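Local coordinates for protein kojibiose phosphorylase (Gut metagenome, PDB 6W0P) that is a family 65 glycoside hydrolase-type phosphorylase, a carbohydrate-active enzyme with a beta-sandwich N-terminal domain and a helical catalytic domain, at residues K245-K257 with I269-F282. Residues are numbered along the deposited sequence; the frame is centred on the assembly and turned at random.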
ATOM      1  N   LYS A 245     -28.422  50.569   9.868  1.00 43.75           N
ATOM      2  CA  LYS A 245     -29.173  50.016   8.723  1.00 44.32           C
ATOM      3  C   LYS A 245     -28.955  48.503   8.741  1.00 42.04           C
ATOM      4  O   LYS A 245     -27.794  48.088   8.675  1.00 40.33           O
ATOM      5  CB  LYS A 245     -28.666  50.664   7.429  1.00 45.96           C
ATOM      6  CG  LYS A 245     -29.290  50.142   6.149  1.00 48.10           C
ATOM      7  CD  LYS A 245     -30.707  50.636   5.958  1.00 51.18           C
ATOM      8  CE  LYS A 245     -31.417  49.975   4.787  1.00 53.41           C
ATOM      9  NZ  LYS A 245     -32.858  49.743   5.077  1.00 54.19           N
ATOM     10  N   THR A 246     -30.022  47.721   8.871  1.00 42.44           N
ATOM     11  CA  THR A 246     -29.946  46.243   9.001  1.00 42.37           C
ATOM     12  C   THR A 246     -30.706  45.641   7.835  1.00 40.56           C
ATOM     13  O   THR A 246     -31.683  46.224   7.465  1.00 40.63           O
ATOM     14  CB  THR A 246     -30.525  45.689  10.316  1.00 42.79           C
ATOM     15  OG1 THR A 246     -31.948  45.813  10.316  1.00 44.20           O
ATOM     16  CG2 THR A 246     -30.012  46.396  11.545  1.00 44.13           C
ATOM     17  N   ILE A 247     -30.270  44.480   7.363  1.00 39.57           N
ATOM     18  CA  ILE A 247     -31.022  43.603   6.427  1.00 39.45           C
ATOM     19  C   ILE A 247     -30.966  42.178   6.997  1.00 39.04           C
ATOM     20  O   ILE A 247     -29.931  41.825   7.601  1.00 38.21           O
ATOM     21  CB  ILE A 247     -30.431  43.721   5.011  1.00 39.92           C
ATOM     22  CG1 ILE A 247     -31.188  42.876   3.990  1.00 40.47           C
ATOM     23  CG2 ILE A 247     -28.950  43.404   4.992  1.00 40.04           C
ATOM     24  CD1 ILE A 247     -30.777  43.167   2.549  1.00 41.25           C
ATOM     25  N   THR A 248     -32.043  41.405   6.837  1.00 38.31           N
ATOM     26  CA  THR A 248     -32.093  39.972   7.219  1.00 38.42           C
ATOM     27  C   THR A 248     -32.194  39.122   5.956  1.00 38.05           C
ATOM     28  O   THR A 248     -33.100  39.383   5.152  1.00 39.94           O
ATOM     29  CB  THR A 248     -33.258  39.704   8.172  1.00 38.42           C
ATOM     30  OG1 THR A 248     -33.055  40.617   9.245  1.00 37.90           O
ATOM     31  CG2 THR A 248     -33.310  38.271   8.651  1.00 39.06           C
ATOM     32  N   ARG A 249     -31.271  38.176   5.791  1.00 36.89           N
ATOM     33  CA  ARG A 249     -31.320  37.126   4.750  1.00 36.78           C
ATOM     34  C   ARG A 249     -31.895  35.827   5.335  1.00 36.06           C
ATOM     35  O   ARG A 249     -31.306  35.299   6.315  1.00 34.24           O
ATOM     36  CB  ARG A 249     -29.922  36.846   4.203  1.00 36.90           C
ATOM     37  CG  ARG A 249     -29.957  36.066   2.903  1.00 37.42           C
ATOM     38  CD  ARG A 249     -28.801  35.112   2.751  1.00 37.11           C
ATOM     39  NE  ARG A 249     -27.497  35.762   2.820  1.00 37.17           N
ATOM     40  CZ  ARG A 249     -26.566  35.695   1.884  1.00 36.56           C
ATOM     41  NH1 ARG A 249     -26.804  35.054   0.759  1.00 37.25           N
ATOM     42  NH2 ARG A 249     -25.380  36.250   2.076  1.00 36.42           N
ATOM     43  N   TYR A 250     -32.980  35.337   4.729  1.00 35.62           N
ATOM     44  CA  TYR A 250     -33.575  33.997   4.955  1.00 35.63           C
ATOM     45  C   TYR A 250     -33.082  33.063   3.852  1.00 36.47           C
ATOM     46  O   TYR A 250     -33.161  33.440   2.656  1.00 37.40           O
ATOM     47  CB  TYR A 250     -35.098  34.089   4.965  1.00 35.15           C
ATOM     48  CG  TYR A 250     -35.620  35.072   5.980  1.00 35.02           C
ATOM     49  CD1 TYR A 250     -35.741  36.410   5.663  1.00 35.17           C
ATOM     50  CD2 TYR A 250     -35.961  34.680   7.270  1.00 34.47           C
ATOM     51  CE1 TYR A 250     -36.216  37.333   6.582  1.00 35.58           C
ATOM     52  CE2 TYR A 250     -36.416  35.599   8.211  1.00 34.17           C
ATOM     53  CZ  TYR A 250     -36.554  36.935   7.863  1.00 34.56           C
ATOM     54  OH  TYR A 250     -37.022  37.885   8.721  1.00 34.04           O
ATOM     55  N   VAL A 251     -32.563  31.901   4.241  1.00 36.63           N
ATOM     56  CA  VAL A 251     -32.111  30.835   3.300  1.00 37.35           C
ATOM     57  C   VAL A 251     -32.889  29.540   3.587  1.00 37.63           C
ATOM     58  O   VAL A 251     -33.121  29.248   4.751  1.00 37.26           O
ATOM     59  CB  VAL A 251     -30.589  30.631   3.412  1.00 37.64           C
ATOM     60  CG1 VAL A 251     -30.073  29.583   2.438  1.00 37.68           C
ATOM     61  CG2 VAL A 251     -29.842  31.941   3.230  1.00 37.75           C
ATOM     62  N   THR A 252     -33.301  28.828   2.536  1.00 38.29           N
ATOM     63  CA  THR A 252     -33.832  27.445   2.582  1.00 38.86           C
ATOM     64  C   THR A 252     -33.066  26.606   1.554  1.00 39.09           C
ATOM     65  O   THR A 252     -32.906  27.059   0.433  1.00 39.60           O
ATOM     66  CB  THR A 252     -35.352  27.416   2.412  1.00 39.46           C
ATOM     67  OG1 THR A 252     -35.914  28.081   3.544  1.00 38.98           O
ATOM     68  CG2 THR A 252     -35.893  26.009   2.317  1.00 39.91           C
ATOM     69  N   ASN A 253     -32.521  25.467   1.991  1.00 39.23           N
ATOM     70  CA  ASN A 253     -31.775  24.498   1.158  1.00 38.84           C
ATOM     71  C   ASN A 253     -32.572  23.198   1.214  1.00 39.85           C
ATOM     72  O   ASN A 253     -32.801  22.692   2.350  1.00 40.27           O
ATOM     73  CB  ASN A 253     -30.329  24.377   1.639  1.00 38.54           C
ATOM     74  CG  ASN A 253     -29.568  25.675   1.492  1.00 38.51           C
ATOM     75  OD1 ASN A 253     -29.428  26.195   0.389  1.00 40.14           O
ATOM     76  ND2 ASN A 253     -29.078  26.221   2.580  1.00 37.64           N
ATOM     77  N   ILE A 254     -33.052  22.721   0.060  1.00 40.55           N
ATOM     78  CA  ILE A 254     -33.783  21.426  -0.043  1.00 40.57           C
ATOM     79  C   ILE A 254     -32.905  20.461  -0.840  1.00 40.64           C
ATOM     80  O   ILE A 254     -32.597  20.760  -2.019  1.00 42.16           O
ATOM     81  CB  ILE A 254     -35.184  21.587  -0.665  1.00 41.20           C
ATOM     82  CG1 ILE A 254     -36.015  22.661   0.035  1.00 41.35           C
ATOM     83  CG2 ILE A 254     -35.903  20.246  -0.654  1.00 42.02           C
ATOM     84  CD1 ILE A 254     -36.350  22.339   1.491  1.00 42.06           C
ATOM     85  N   ILE A 255     -32.540  19.339  -0.225  1.00 39.28           N
ATOM     86  CA  ILE A 255     -31.619  18.340  -0.829  1.00 40.45           C
ATOM     87  C   ILE A 255     -32.431  17.095  -1.186  1.00 42.21           C
ATOM     88  O   ILE A 255     -33.451  16.842  -0.525  1.00 41.78           O
ATOM     89  CB  ILE A 255     -30.444  18.009   0.114  1.00 39.32           C
ATOM     90  CG1 ILE A 255     -30.900  17.260   1.367  1.00 38.70           C
ATOM     91  CG2 ILE A 255     -29.682  19.266   0.471  1.00 39.39           C
ATOM     92  CD1 ILE A 255     -29.764  16.741   2.207  1.00 38.27           C
ATOM     93  N   ASP A 256     -31.991  16.370  -2.214  1.00 43.80           N
ATOM     94  CA  ASP A 256     -32.473  15.002  -2.521  1.00 45.63           C
ATOM     95  C   ASP A 256     -31.247  14.084  -2.581  1.00 46.03           C
ATOM     96  O   ASP A 256     -30.542  14.081  -3.621  1.00 47.21           O
ATOM     97  CB  ASP A 256     -33.295  14.958  -3.813  1.00 46.77           C
ATOM     98  CG  ASP A 256     -33.763  13.556  -4.155  1.00 47.27           C
ATOM     99  OD1 ASP A 256     -33.817  12.715  -3.234  1.00 47.78           O
ATOM    100  OD2 ASP A 256     -34.041  13.312  -5.339  1.00 50.25           O
ATOM    101  N   LYS A 257     -31.003  13.338  -1.504  1.00 45.39           N
ATOM    102  CA  LYS A 257     -29.838  12.431  -1.380  1.00 45.99           C
ATOM    103  C   LYS A 257     -30.033  11.194  -2.275  1.00 46.88           C
ATOM    104  O   LYS A 257     -29.026  10.559  -2.580  1.00 48.49           O
ATOM    105  CB  LYS A 257     -29.614  12.073   0.095  1.00 45.11           C
ATOM    106  CG  LYS A 257     -29.189  13.242   0.980  1.00 45.00           C
ATOM    107  CD  LYS A 257     -28.760  12.831   2.371  1.00 44.49           C
ATOM    108  CE  LYS A 257     -29.923  12.569   3.306  1.00 44.44           C
ATOM    109  NZ  LYS A 257     -29.547  11.638   4.399  1.00 44.34           N
ATOM    110  N   ILE A 269     -41.269  23.388  -2.776  1.00 49.09           N
ATOM    111  CA  ILE A 269     -41.084  23.153  -1.314  1.00 47.40           C
ATOM    112  C   ILE A 269     -40.119  24.221  -0.775  1.00 44.23           C
ATOM    113  O   ILE A 269     -40.453  24.869   0.228  1.00 42.31           O
ATOM    114  CB  ILE A 269     -40.604  21.721  -1.027  1.00 47.69           C
ATOM    115  CG1 ILE A 269     -41.649  20.694  -1.476  1.00 49.36           C
ATOM    116  CG2 ILE A 269     -40.237  21.566   0.445  1.00 47.07           C
ATOM    117  CD1 ILE A 269     -41.089  19.292  -1.684  1.00 49.96           C
ATOM    118  N   ALA A 270     -39.006  24.463  -1.462  1.00 42.63           N
ATOM    119  CA  ALA A 270     -37.992  25.428  -0.992  1.00 42.99           C
ATOM    120  C   ALA A 270     -38.641  26.812  -0.840  1.00 43.27           C
ATOM    121  O   ALA A 270     -38.481  27.434   0.239  1.00 43.30           O
ATOM    122  CB  ALA A 270     -36.804  25.440  -1.914  1.00 42.81           C
ATOM    123  N   LEU A 271     -39.393  27.258  -1.850  1.00 44.02           N
ATOM    124  CA  LEU A 271     -40.007  28.612  -1.861  1.00 43.92           C
ATOM    125  C   LEU A 271     -41.094  28.733  -0.795  1.00 43.57           C
ATOM    126  O   LEU A 271     -41.190  29.826  -0.200  1.00 41.97           O
ATOM    127  CB  LEU A 271     -40.569  28.902  -3.252  1.00 45.04           C
ATOM    128  CG  LEU A 271     -39.521  29.182  -4.317  1.00 45.20           C
ATOM    129  CD1 LEU A 271     -40.179  29.728  -5.577  1.00 46.97           C
ATOM    130  CD2 LEU A 271     -38.468  30.143  -3.797  1.00 45.29           C
ATOM    131  N   THR A 272     -41.892  27.681  -0.590  1.00 44.84           N
ATOM    132  CA  THR A 272     -42.973  27.637   0.437  1.00 46.04           C
ATOM    133  C   THR A 272     -42.357  27.805   1.833  1.00 46.68           C
ATOM    134  O   THR A 272     -42.844  28.668   2.604  1.00 47.63           O
ATOM    135  CB  THR A 272     -43.813  26.359   0.322  1.00 46.48           C
ATOM    136  OG1 THR A 272     -44.262  26.241  -1.031  1.00 49.07           O
ATOM    137  CG2 THR A 272     -45.003  26.357   1.255  1.00 46.14           C
ATOM    138  N   LYS A 273     -41.301  27.051   2.158  1.00 47.05           N
ATOM    139  CA  LYS A 273     -40.646  27.137   3.493  1.00 46.55           C
ATOM    140  C   LYS A 273     -39.905  28.476   3.630  1.00 45.37           C
ATOM    141  O   LYS A 273     -40.029  29.111   4.683  1.00 44.65           O
ATOM    142  CB  LYS A 273     -39.735  25.923   3.708  1.00 48.33           C
ATOM    143  CG  LYS A 273     -40.446  24.683   4.241  1.00 49.40           C
ATOM    144  CD  LYS A 273     -39.764  23.402   3.823  1.00 50.92           C
ATOM    145  CE  LYS A 273     -40.558  22.154   4.141  1.00 51.14           C
ATOM    146  NZ  LYS A 273     -40.025  21.497   5.347  1.00 51.59           N
ATOM    147  N   LEU A 274     -39.169  28.914   2.603  1.00 45.27           N
ATOM    148  CA  LEU A 274     -38.497  30.241   2.621  1.00 45.54           C
ATOM    149  C   LEU A 274     -39.518  31.319   3.007  1.00 45.81           C
ATOM    150  O   LEU A 274     -39.228  32.116   3.929  1.00 44.60           O
ATOM    151  CB  LEU A 274     -37.904  30.537   1.242  1.00 45.77           C
ATOM    152  CG  LEU A 274     -37.139  31.859   1.153  1.00 45.36           C
ATOM    153  CD1 LEU A 274     -35.943  31.868   2.102  1.00 44.21           C
ATOM    154  CD2 LEU A 274     -36.707  32.144  -0.275  1.00 44.85           C
ATOM    155  N   LYS A 275     -40.680  31.297   2.346  1.00 46.90           N
ATOM    156  CA  LYS A 275     -41.815  32.241   2.548  1.00 50.07           C
ATOM    157  C   LYS A 275     -42.287  32.172   4.006  1.00 49.67           C
ATOM    158  O   LYS A 275     -42.306  33.233   4.670  1.00 49.91           O
ATOM    159  CB  LYS A 275     -42.932  31.937   1.533  1.00 52.10           C
ATOM    160  CG  LYS A 275     -44.216  32.737   1.683  1.00 52.95           C
ATOM    161  CD  LYS A 275     -43.993  34.240   1.728  1.00 54.70           C
ATOM    162  CE  LYS A 275     -45.285  35.036   1.714  1.00 56.15           C
ATOM    163  NZ  LYS A 275     -45.071  36.410   2.228  1.00 56.33           N
ATOM    164  N   GLU A 276     -42.626  30.979   4.506  1.00 51.32           N
ATOM    165  CA  GLU A 276     -43.066  30.783   5.920  1.00 52.72           C
ATOM    166  C   GLU A 276     -42.001  31.385   6.849  1.00 50.06           C
ATOM    167  O   GLU A 276     -42.380  32.158   7.745  1.00 49.71           O
ATOM    168  CB  GLU A 276     -43.331  29.305   6.235  1.00 56.02           C
ATOM    169  CG  GLU A 276     -44.791  28.884   6.043  1.00 61.17           C
ATOM    170  CD  GLU A 276     -45.051  27.543   5.351  1.00 65.44           C
ATOM    171  OE1 GLU A 276     -46.183  27.368   4.827  1.00 68.56           O
ATOM    172  OE2 GLU A 276     -44.133  26.666   5.323  1.00 66.27           O
ATOM    173  N   ALA A 277     -40.719  31.102   6.598  1.00 46.65           N
ATOM    174  CA  ALA A 277     -39.593  31.497   7.481  1.00 45.71           C
ATOM    175  C   ALA A 277     -39.450  33.021   7.502  1.00 44.29           C
ATOM    176  O   ALA A 277     -39.108  33.571   8.575  1.00 42.05           O
ATOM    177  CB  ALA A 277     -38.308  30.831   7.048  1.00 44.79           C
ATOM    178  N   SER A 278     -39.748  33.668   6.372  1.00 44.46           N
ATOM    179  CA  SER A 278     -39.575  35.128   6.184  1.00 45.26           C
ATOM    180  C   SER A 278     -40.569  35.906   7.051  1.00 44.72           C
ATOM    181  O   SER A 278     -40.403  37.117   7.172  1.00 44.11           O
ATOM    182  CB  SER A 278     -39.660  35.525   4.721  1.00 45.72           C
ATOM    183  OG  SER A 278     -40.960  35.328   4.200  1.00 47.12           O
ATOM    184  N   LYS A 279     -41.560  35.248   7.645  1.00 45.92           N
ATOM    185  CA  LYS A 279     -42.558  35.933   8.513  1.00 46.92           C
ATOM    186  C   LYS A 279     -41.940  36.290   9.876  1.00 44.28           C
ATOM    187  O   LYS A 279     -42.523  37.138  10.566  1.00 43.07           O
ATOM    188  CB  LYS A 279     -43.801  35.072   8.735  1.00 49.04           C
ATOM    189  CG  LYS A 279     -44.443  34.508   7.478  1.00 52.49           C
ATOM    190  CD  LYS A 279     -45.038  35.533   6.561  1.00 54.88           C
ATOM    191  CE  LYS A 279     -46.122  34.935   5.691  1.00 57.31           C
ATOM    192  NZ  LYS A 279     -47.281  34.478   6.502  1.00 58.44           N
ATOM    193  N   PHE A 280     -40.809  35.677  10.252  1.00 42.73           N
ATOM    194  CA  PHE A 280     -40.195  35.811  11.600  1.00 41.77           C
ATOM    195  C   PHE A 280     -38.966  36.710  11.500  1.00 39.94           C
ATOM    196  O   PHE A 280     -38.160  36.539  10.554  1.00 39.45           O
ATOM    197  CB  PHE A 280     -39.869  34.433  12.175  1.00 42.17           C
ATOM    198  CG  PHE A 280     -41.076  33.536  12.243  1.00 43.75           C
ATOM    199  CD1 PHE A 280     -42.047  33.739  13.211  1.00 43.98           C
ATOM    200  CD2 PHE A 280     -41.288  32.556  11.280  1.00 45.07           C
ATOM    201  CE1 PHE A 280     -43.182  32.944  13.249  1.00 45.31           C
ATOM    202  CE2 PHE A 280     -42.424  31.761  11.314  1.00 45.15           C
ATOM    203  CZ  PHE A 280     -43.371  31.959  12.299  1.00 45.88           C
ATOM    204  N   SER A 281     -38.853  37.666  12.422  1.00 38.24           N
ATOM    205  CA  SER A 281     -37.631  38.492  12.607  1.00 37.88           C
ATOM    206  C   SER A 281     -36.455  37.589  13.018  1.00 37.31           C
ATOM    207  O   SER A 281     -36.687  36.537  13.672  1.00 35.38           O
ATOM    208  CB  SER A 281     -37.850  39.555  13.637  1.00 37.79           C
ATOM    209  OG  SER A 281     -37.880  38.971  14.920  1.00 36.80           O
ATOM    210  N   PHE A 282     -35.239  37.997  12.648  1.00 36.71           N
ATOM    211  CA  PHE A 282     -33.981  37.348  13.093  1.00 36.24           C
ATOM    212  C   PHE A 282     -34.058  37.187  14.609  1.00 35.64           C
ATOM    213  O   PHE A 282     -33.840  36.073  15.081  1.00 36.81           O
ATOM    214  CB  PHE A 282     -32.747  38.138  12.641  1.00 35.49           C
ATOM    215  CG  PHE A 282     -31.442  37.429  12.905  1.00 34.79           C
ATOM    216  CD1 PHE A 282     -30.907  36.548  11.975  1.00 34.81           C
ATOM    217  CD2 PHE A 282     -30.739  37.653  14.081  1.00 34.41           C
ATOM    218  CE1 PHE A 282     -29.700  35.902  12.219  1.00 34.57           C
ATOM    219  CE2 PHE A 282     -29.540  36.999  14.334  1.00 34.01           C
ATOM    220  CZ  PHE A 282     -29.028  36.116  13.403  1.00 34.19           C
TER
HETATM  221  O   HOH W   1     -34.933  40.439  11.254  1.00 36.97           O
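Part of helix 263-277, the turn after it and the start of helix 282-300 lie on one face of strand 245-256, a buried helix-on-sheet contact against the sheet of the N-terminal domain. Thr248, Tyr250, Thr252 and Ile254 point toward segment 269-282. Thr252 and Ile254 meet the helix, Tyr250 mostly the turn after it, and Thr248 meets Phe282. The two short axes run roughly antiparallel, at 150°, and come within 7.8 Å.

Tyr250 takes the central place. Its CG is anti to the carbonyl carbon (chi1 -56°), and the ring lies along the backbone of Ala277 and Ser278. Ser278 CA sits over the centre of one ring face, a CH-pi contact 3.7 Å from the centroid. At the ring edge, Tyr250 OH donates a hydrogen bond of 2.5 Å to Phe280 O. The donor is tilted 31° from the carbonyl plane. Ring face and hydroxyl thus both hold the type I turn from Ala277 to Phe280. Ser278 OG turns back to the helix and donates to Lys275 O.

The strand belongs to a large antiparallel sheet, between strands 152-161 and 210-217. This fits the beta-sandwich N-terminal domain of family 65 enzymes. Arg249 and Val251 point to the other side of the sheet, where Arg249 makes hydrogen bonds to His172 O and Lys93 O.

Toward the C-terminal end of the strand, Leu274 CD1 packs 3.7 Å from Tyr250 CB. Thr252 lays its CG2 3.6 Å from Ala270 O, while its OG1 is hydrogen-bonded to Asn152 OD1. Ile254 CG1 presses on Ala270 CB at 3.5 Å, tighter than usual. Toward the N-terminal end, Thr248 CG2 touches Phe282 CB, and one water bridges Thr248 OG1 and Phe282 N, accepting from the latter at 2.8 Å.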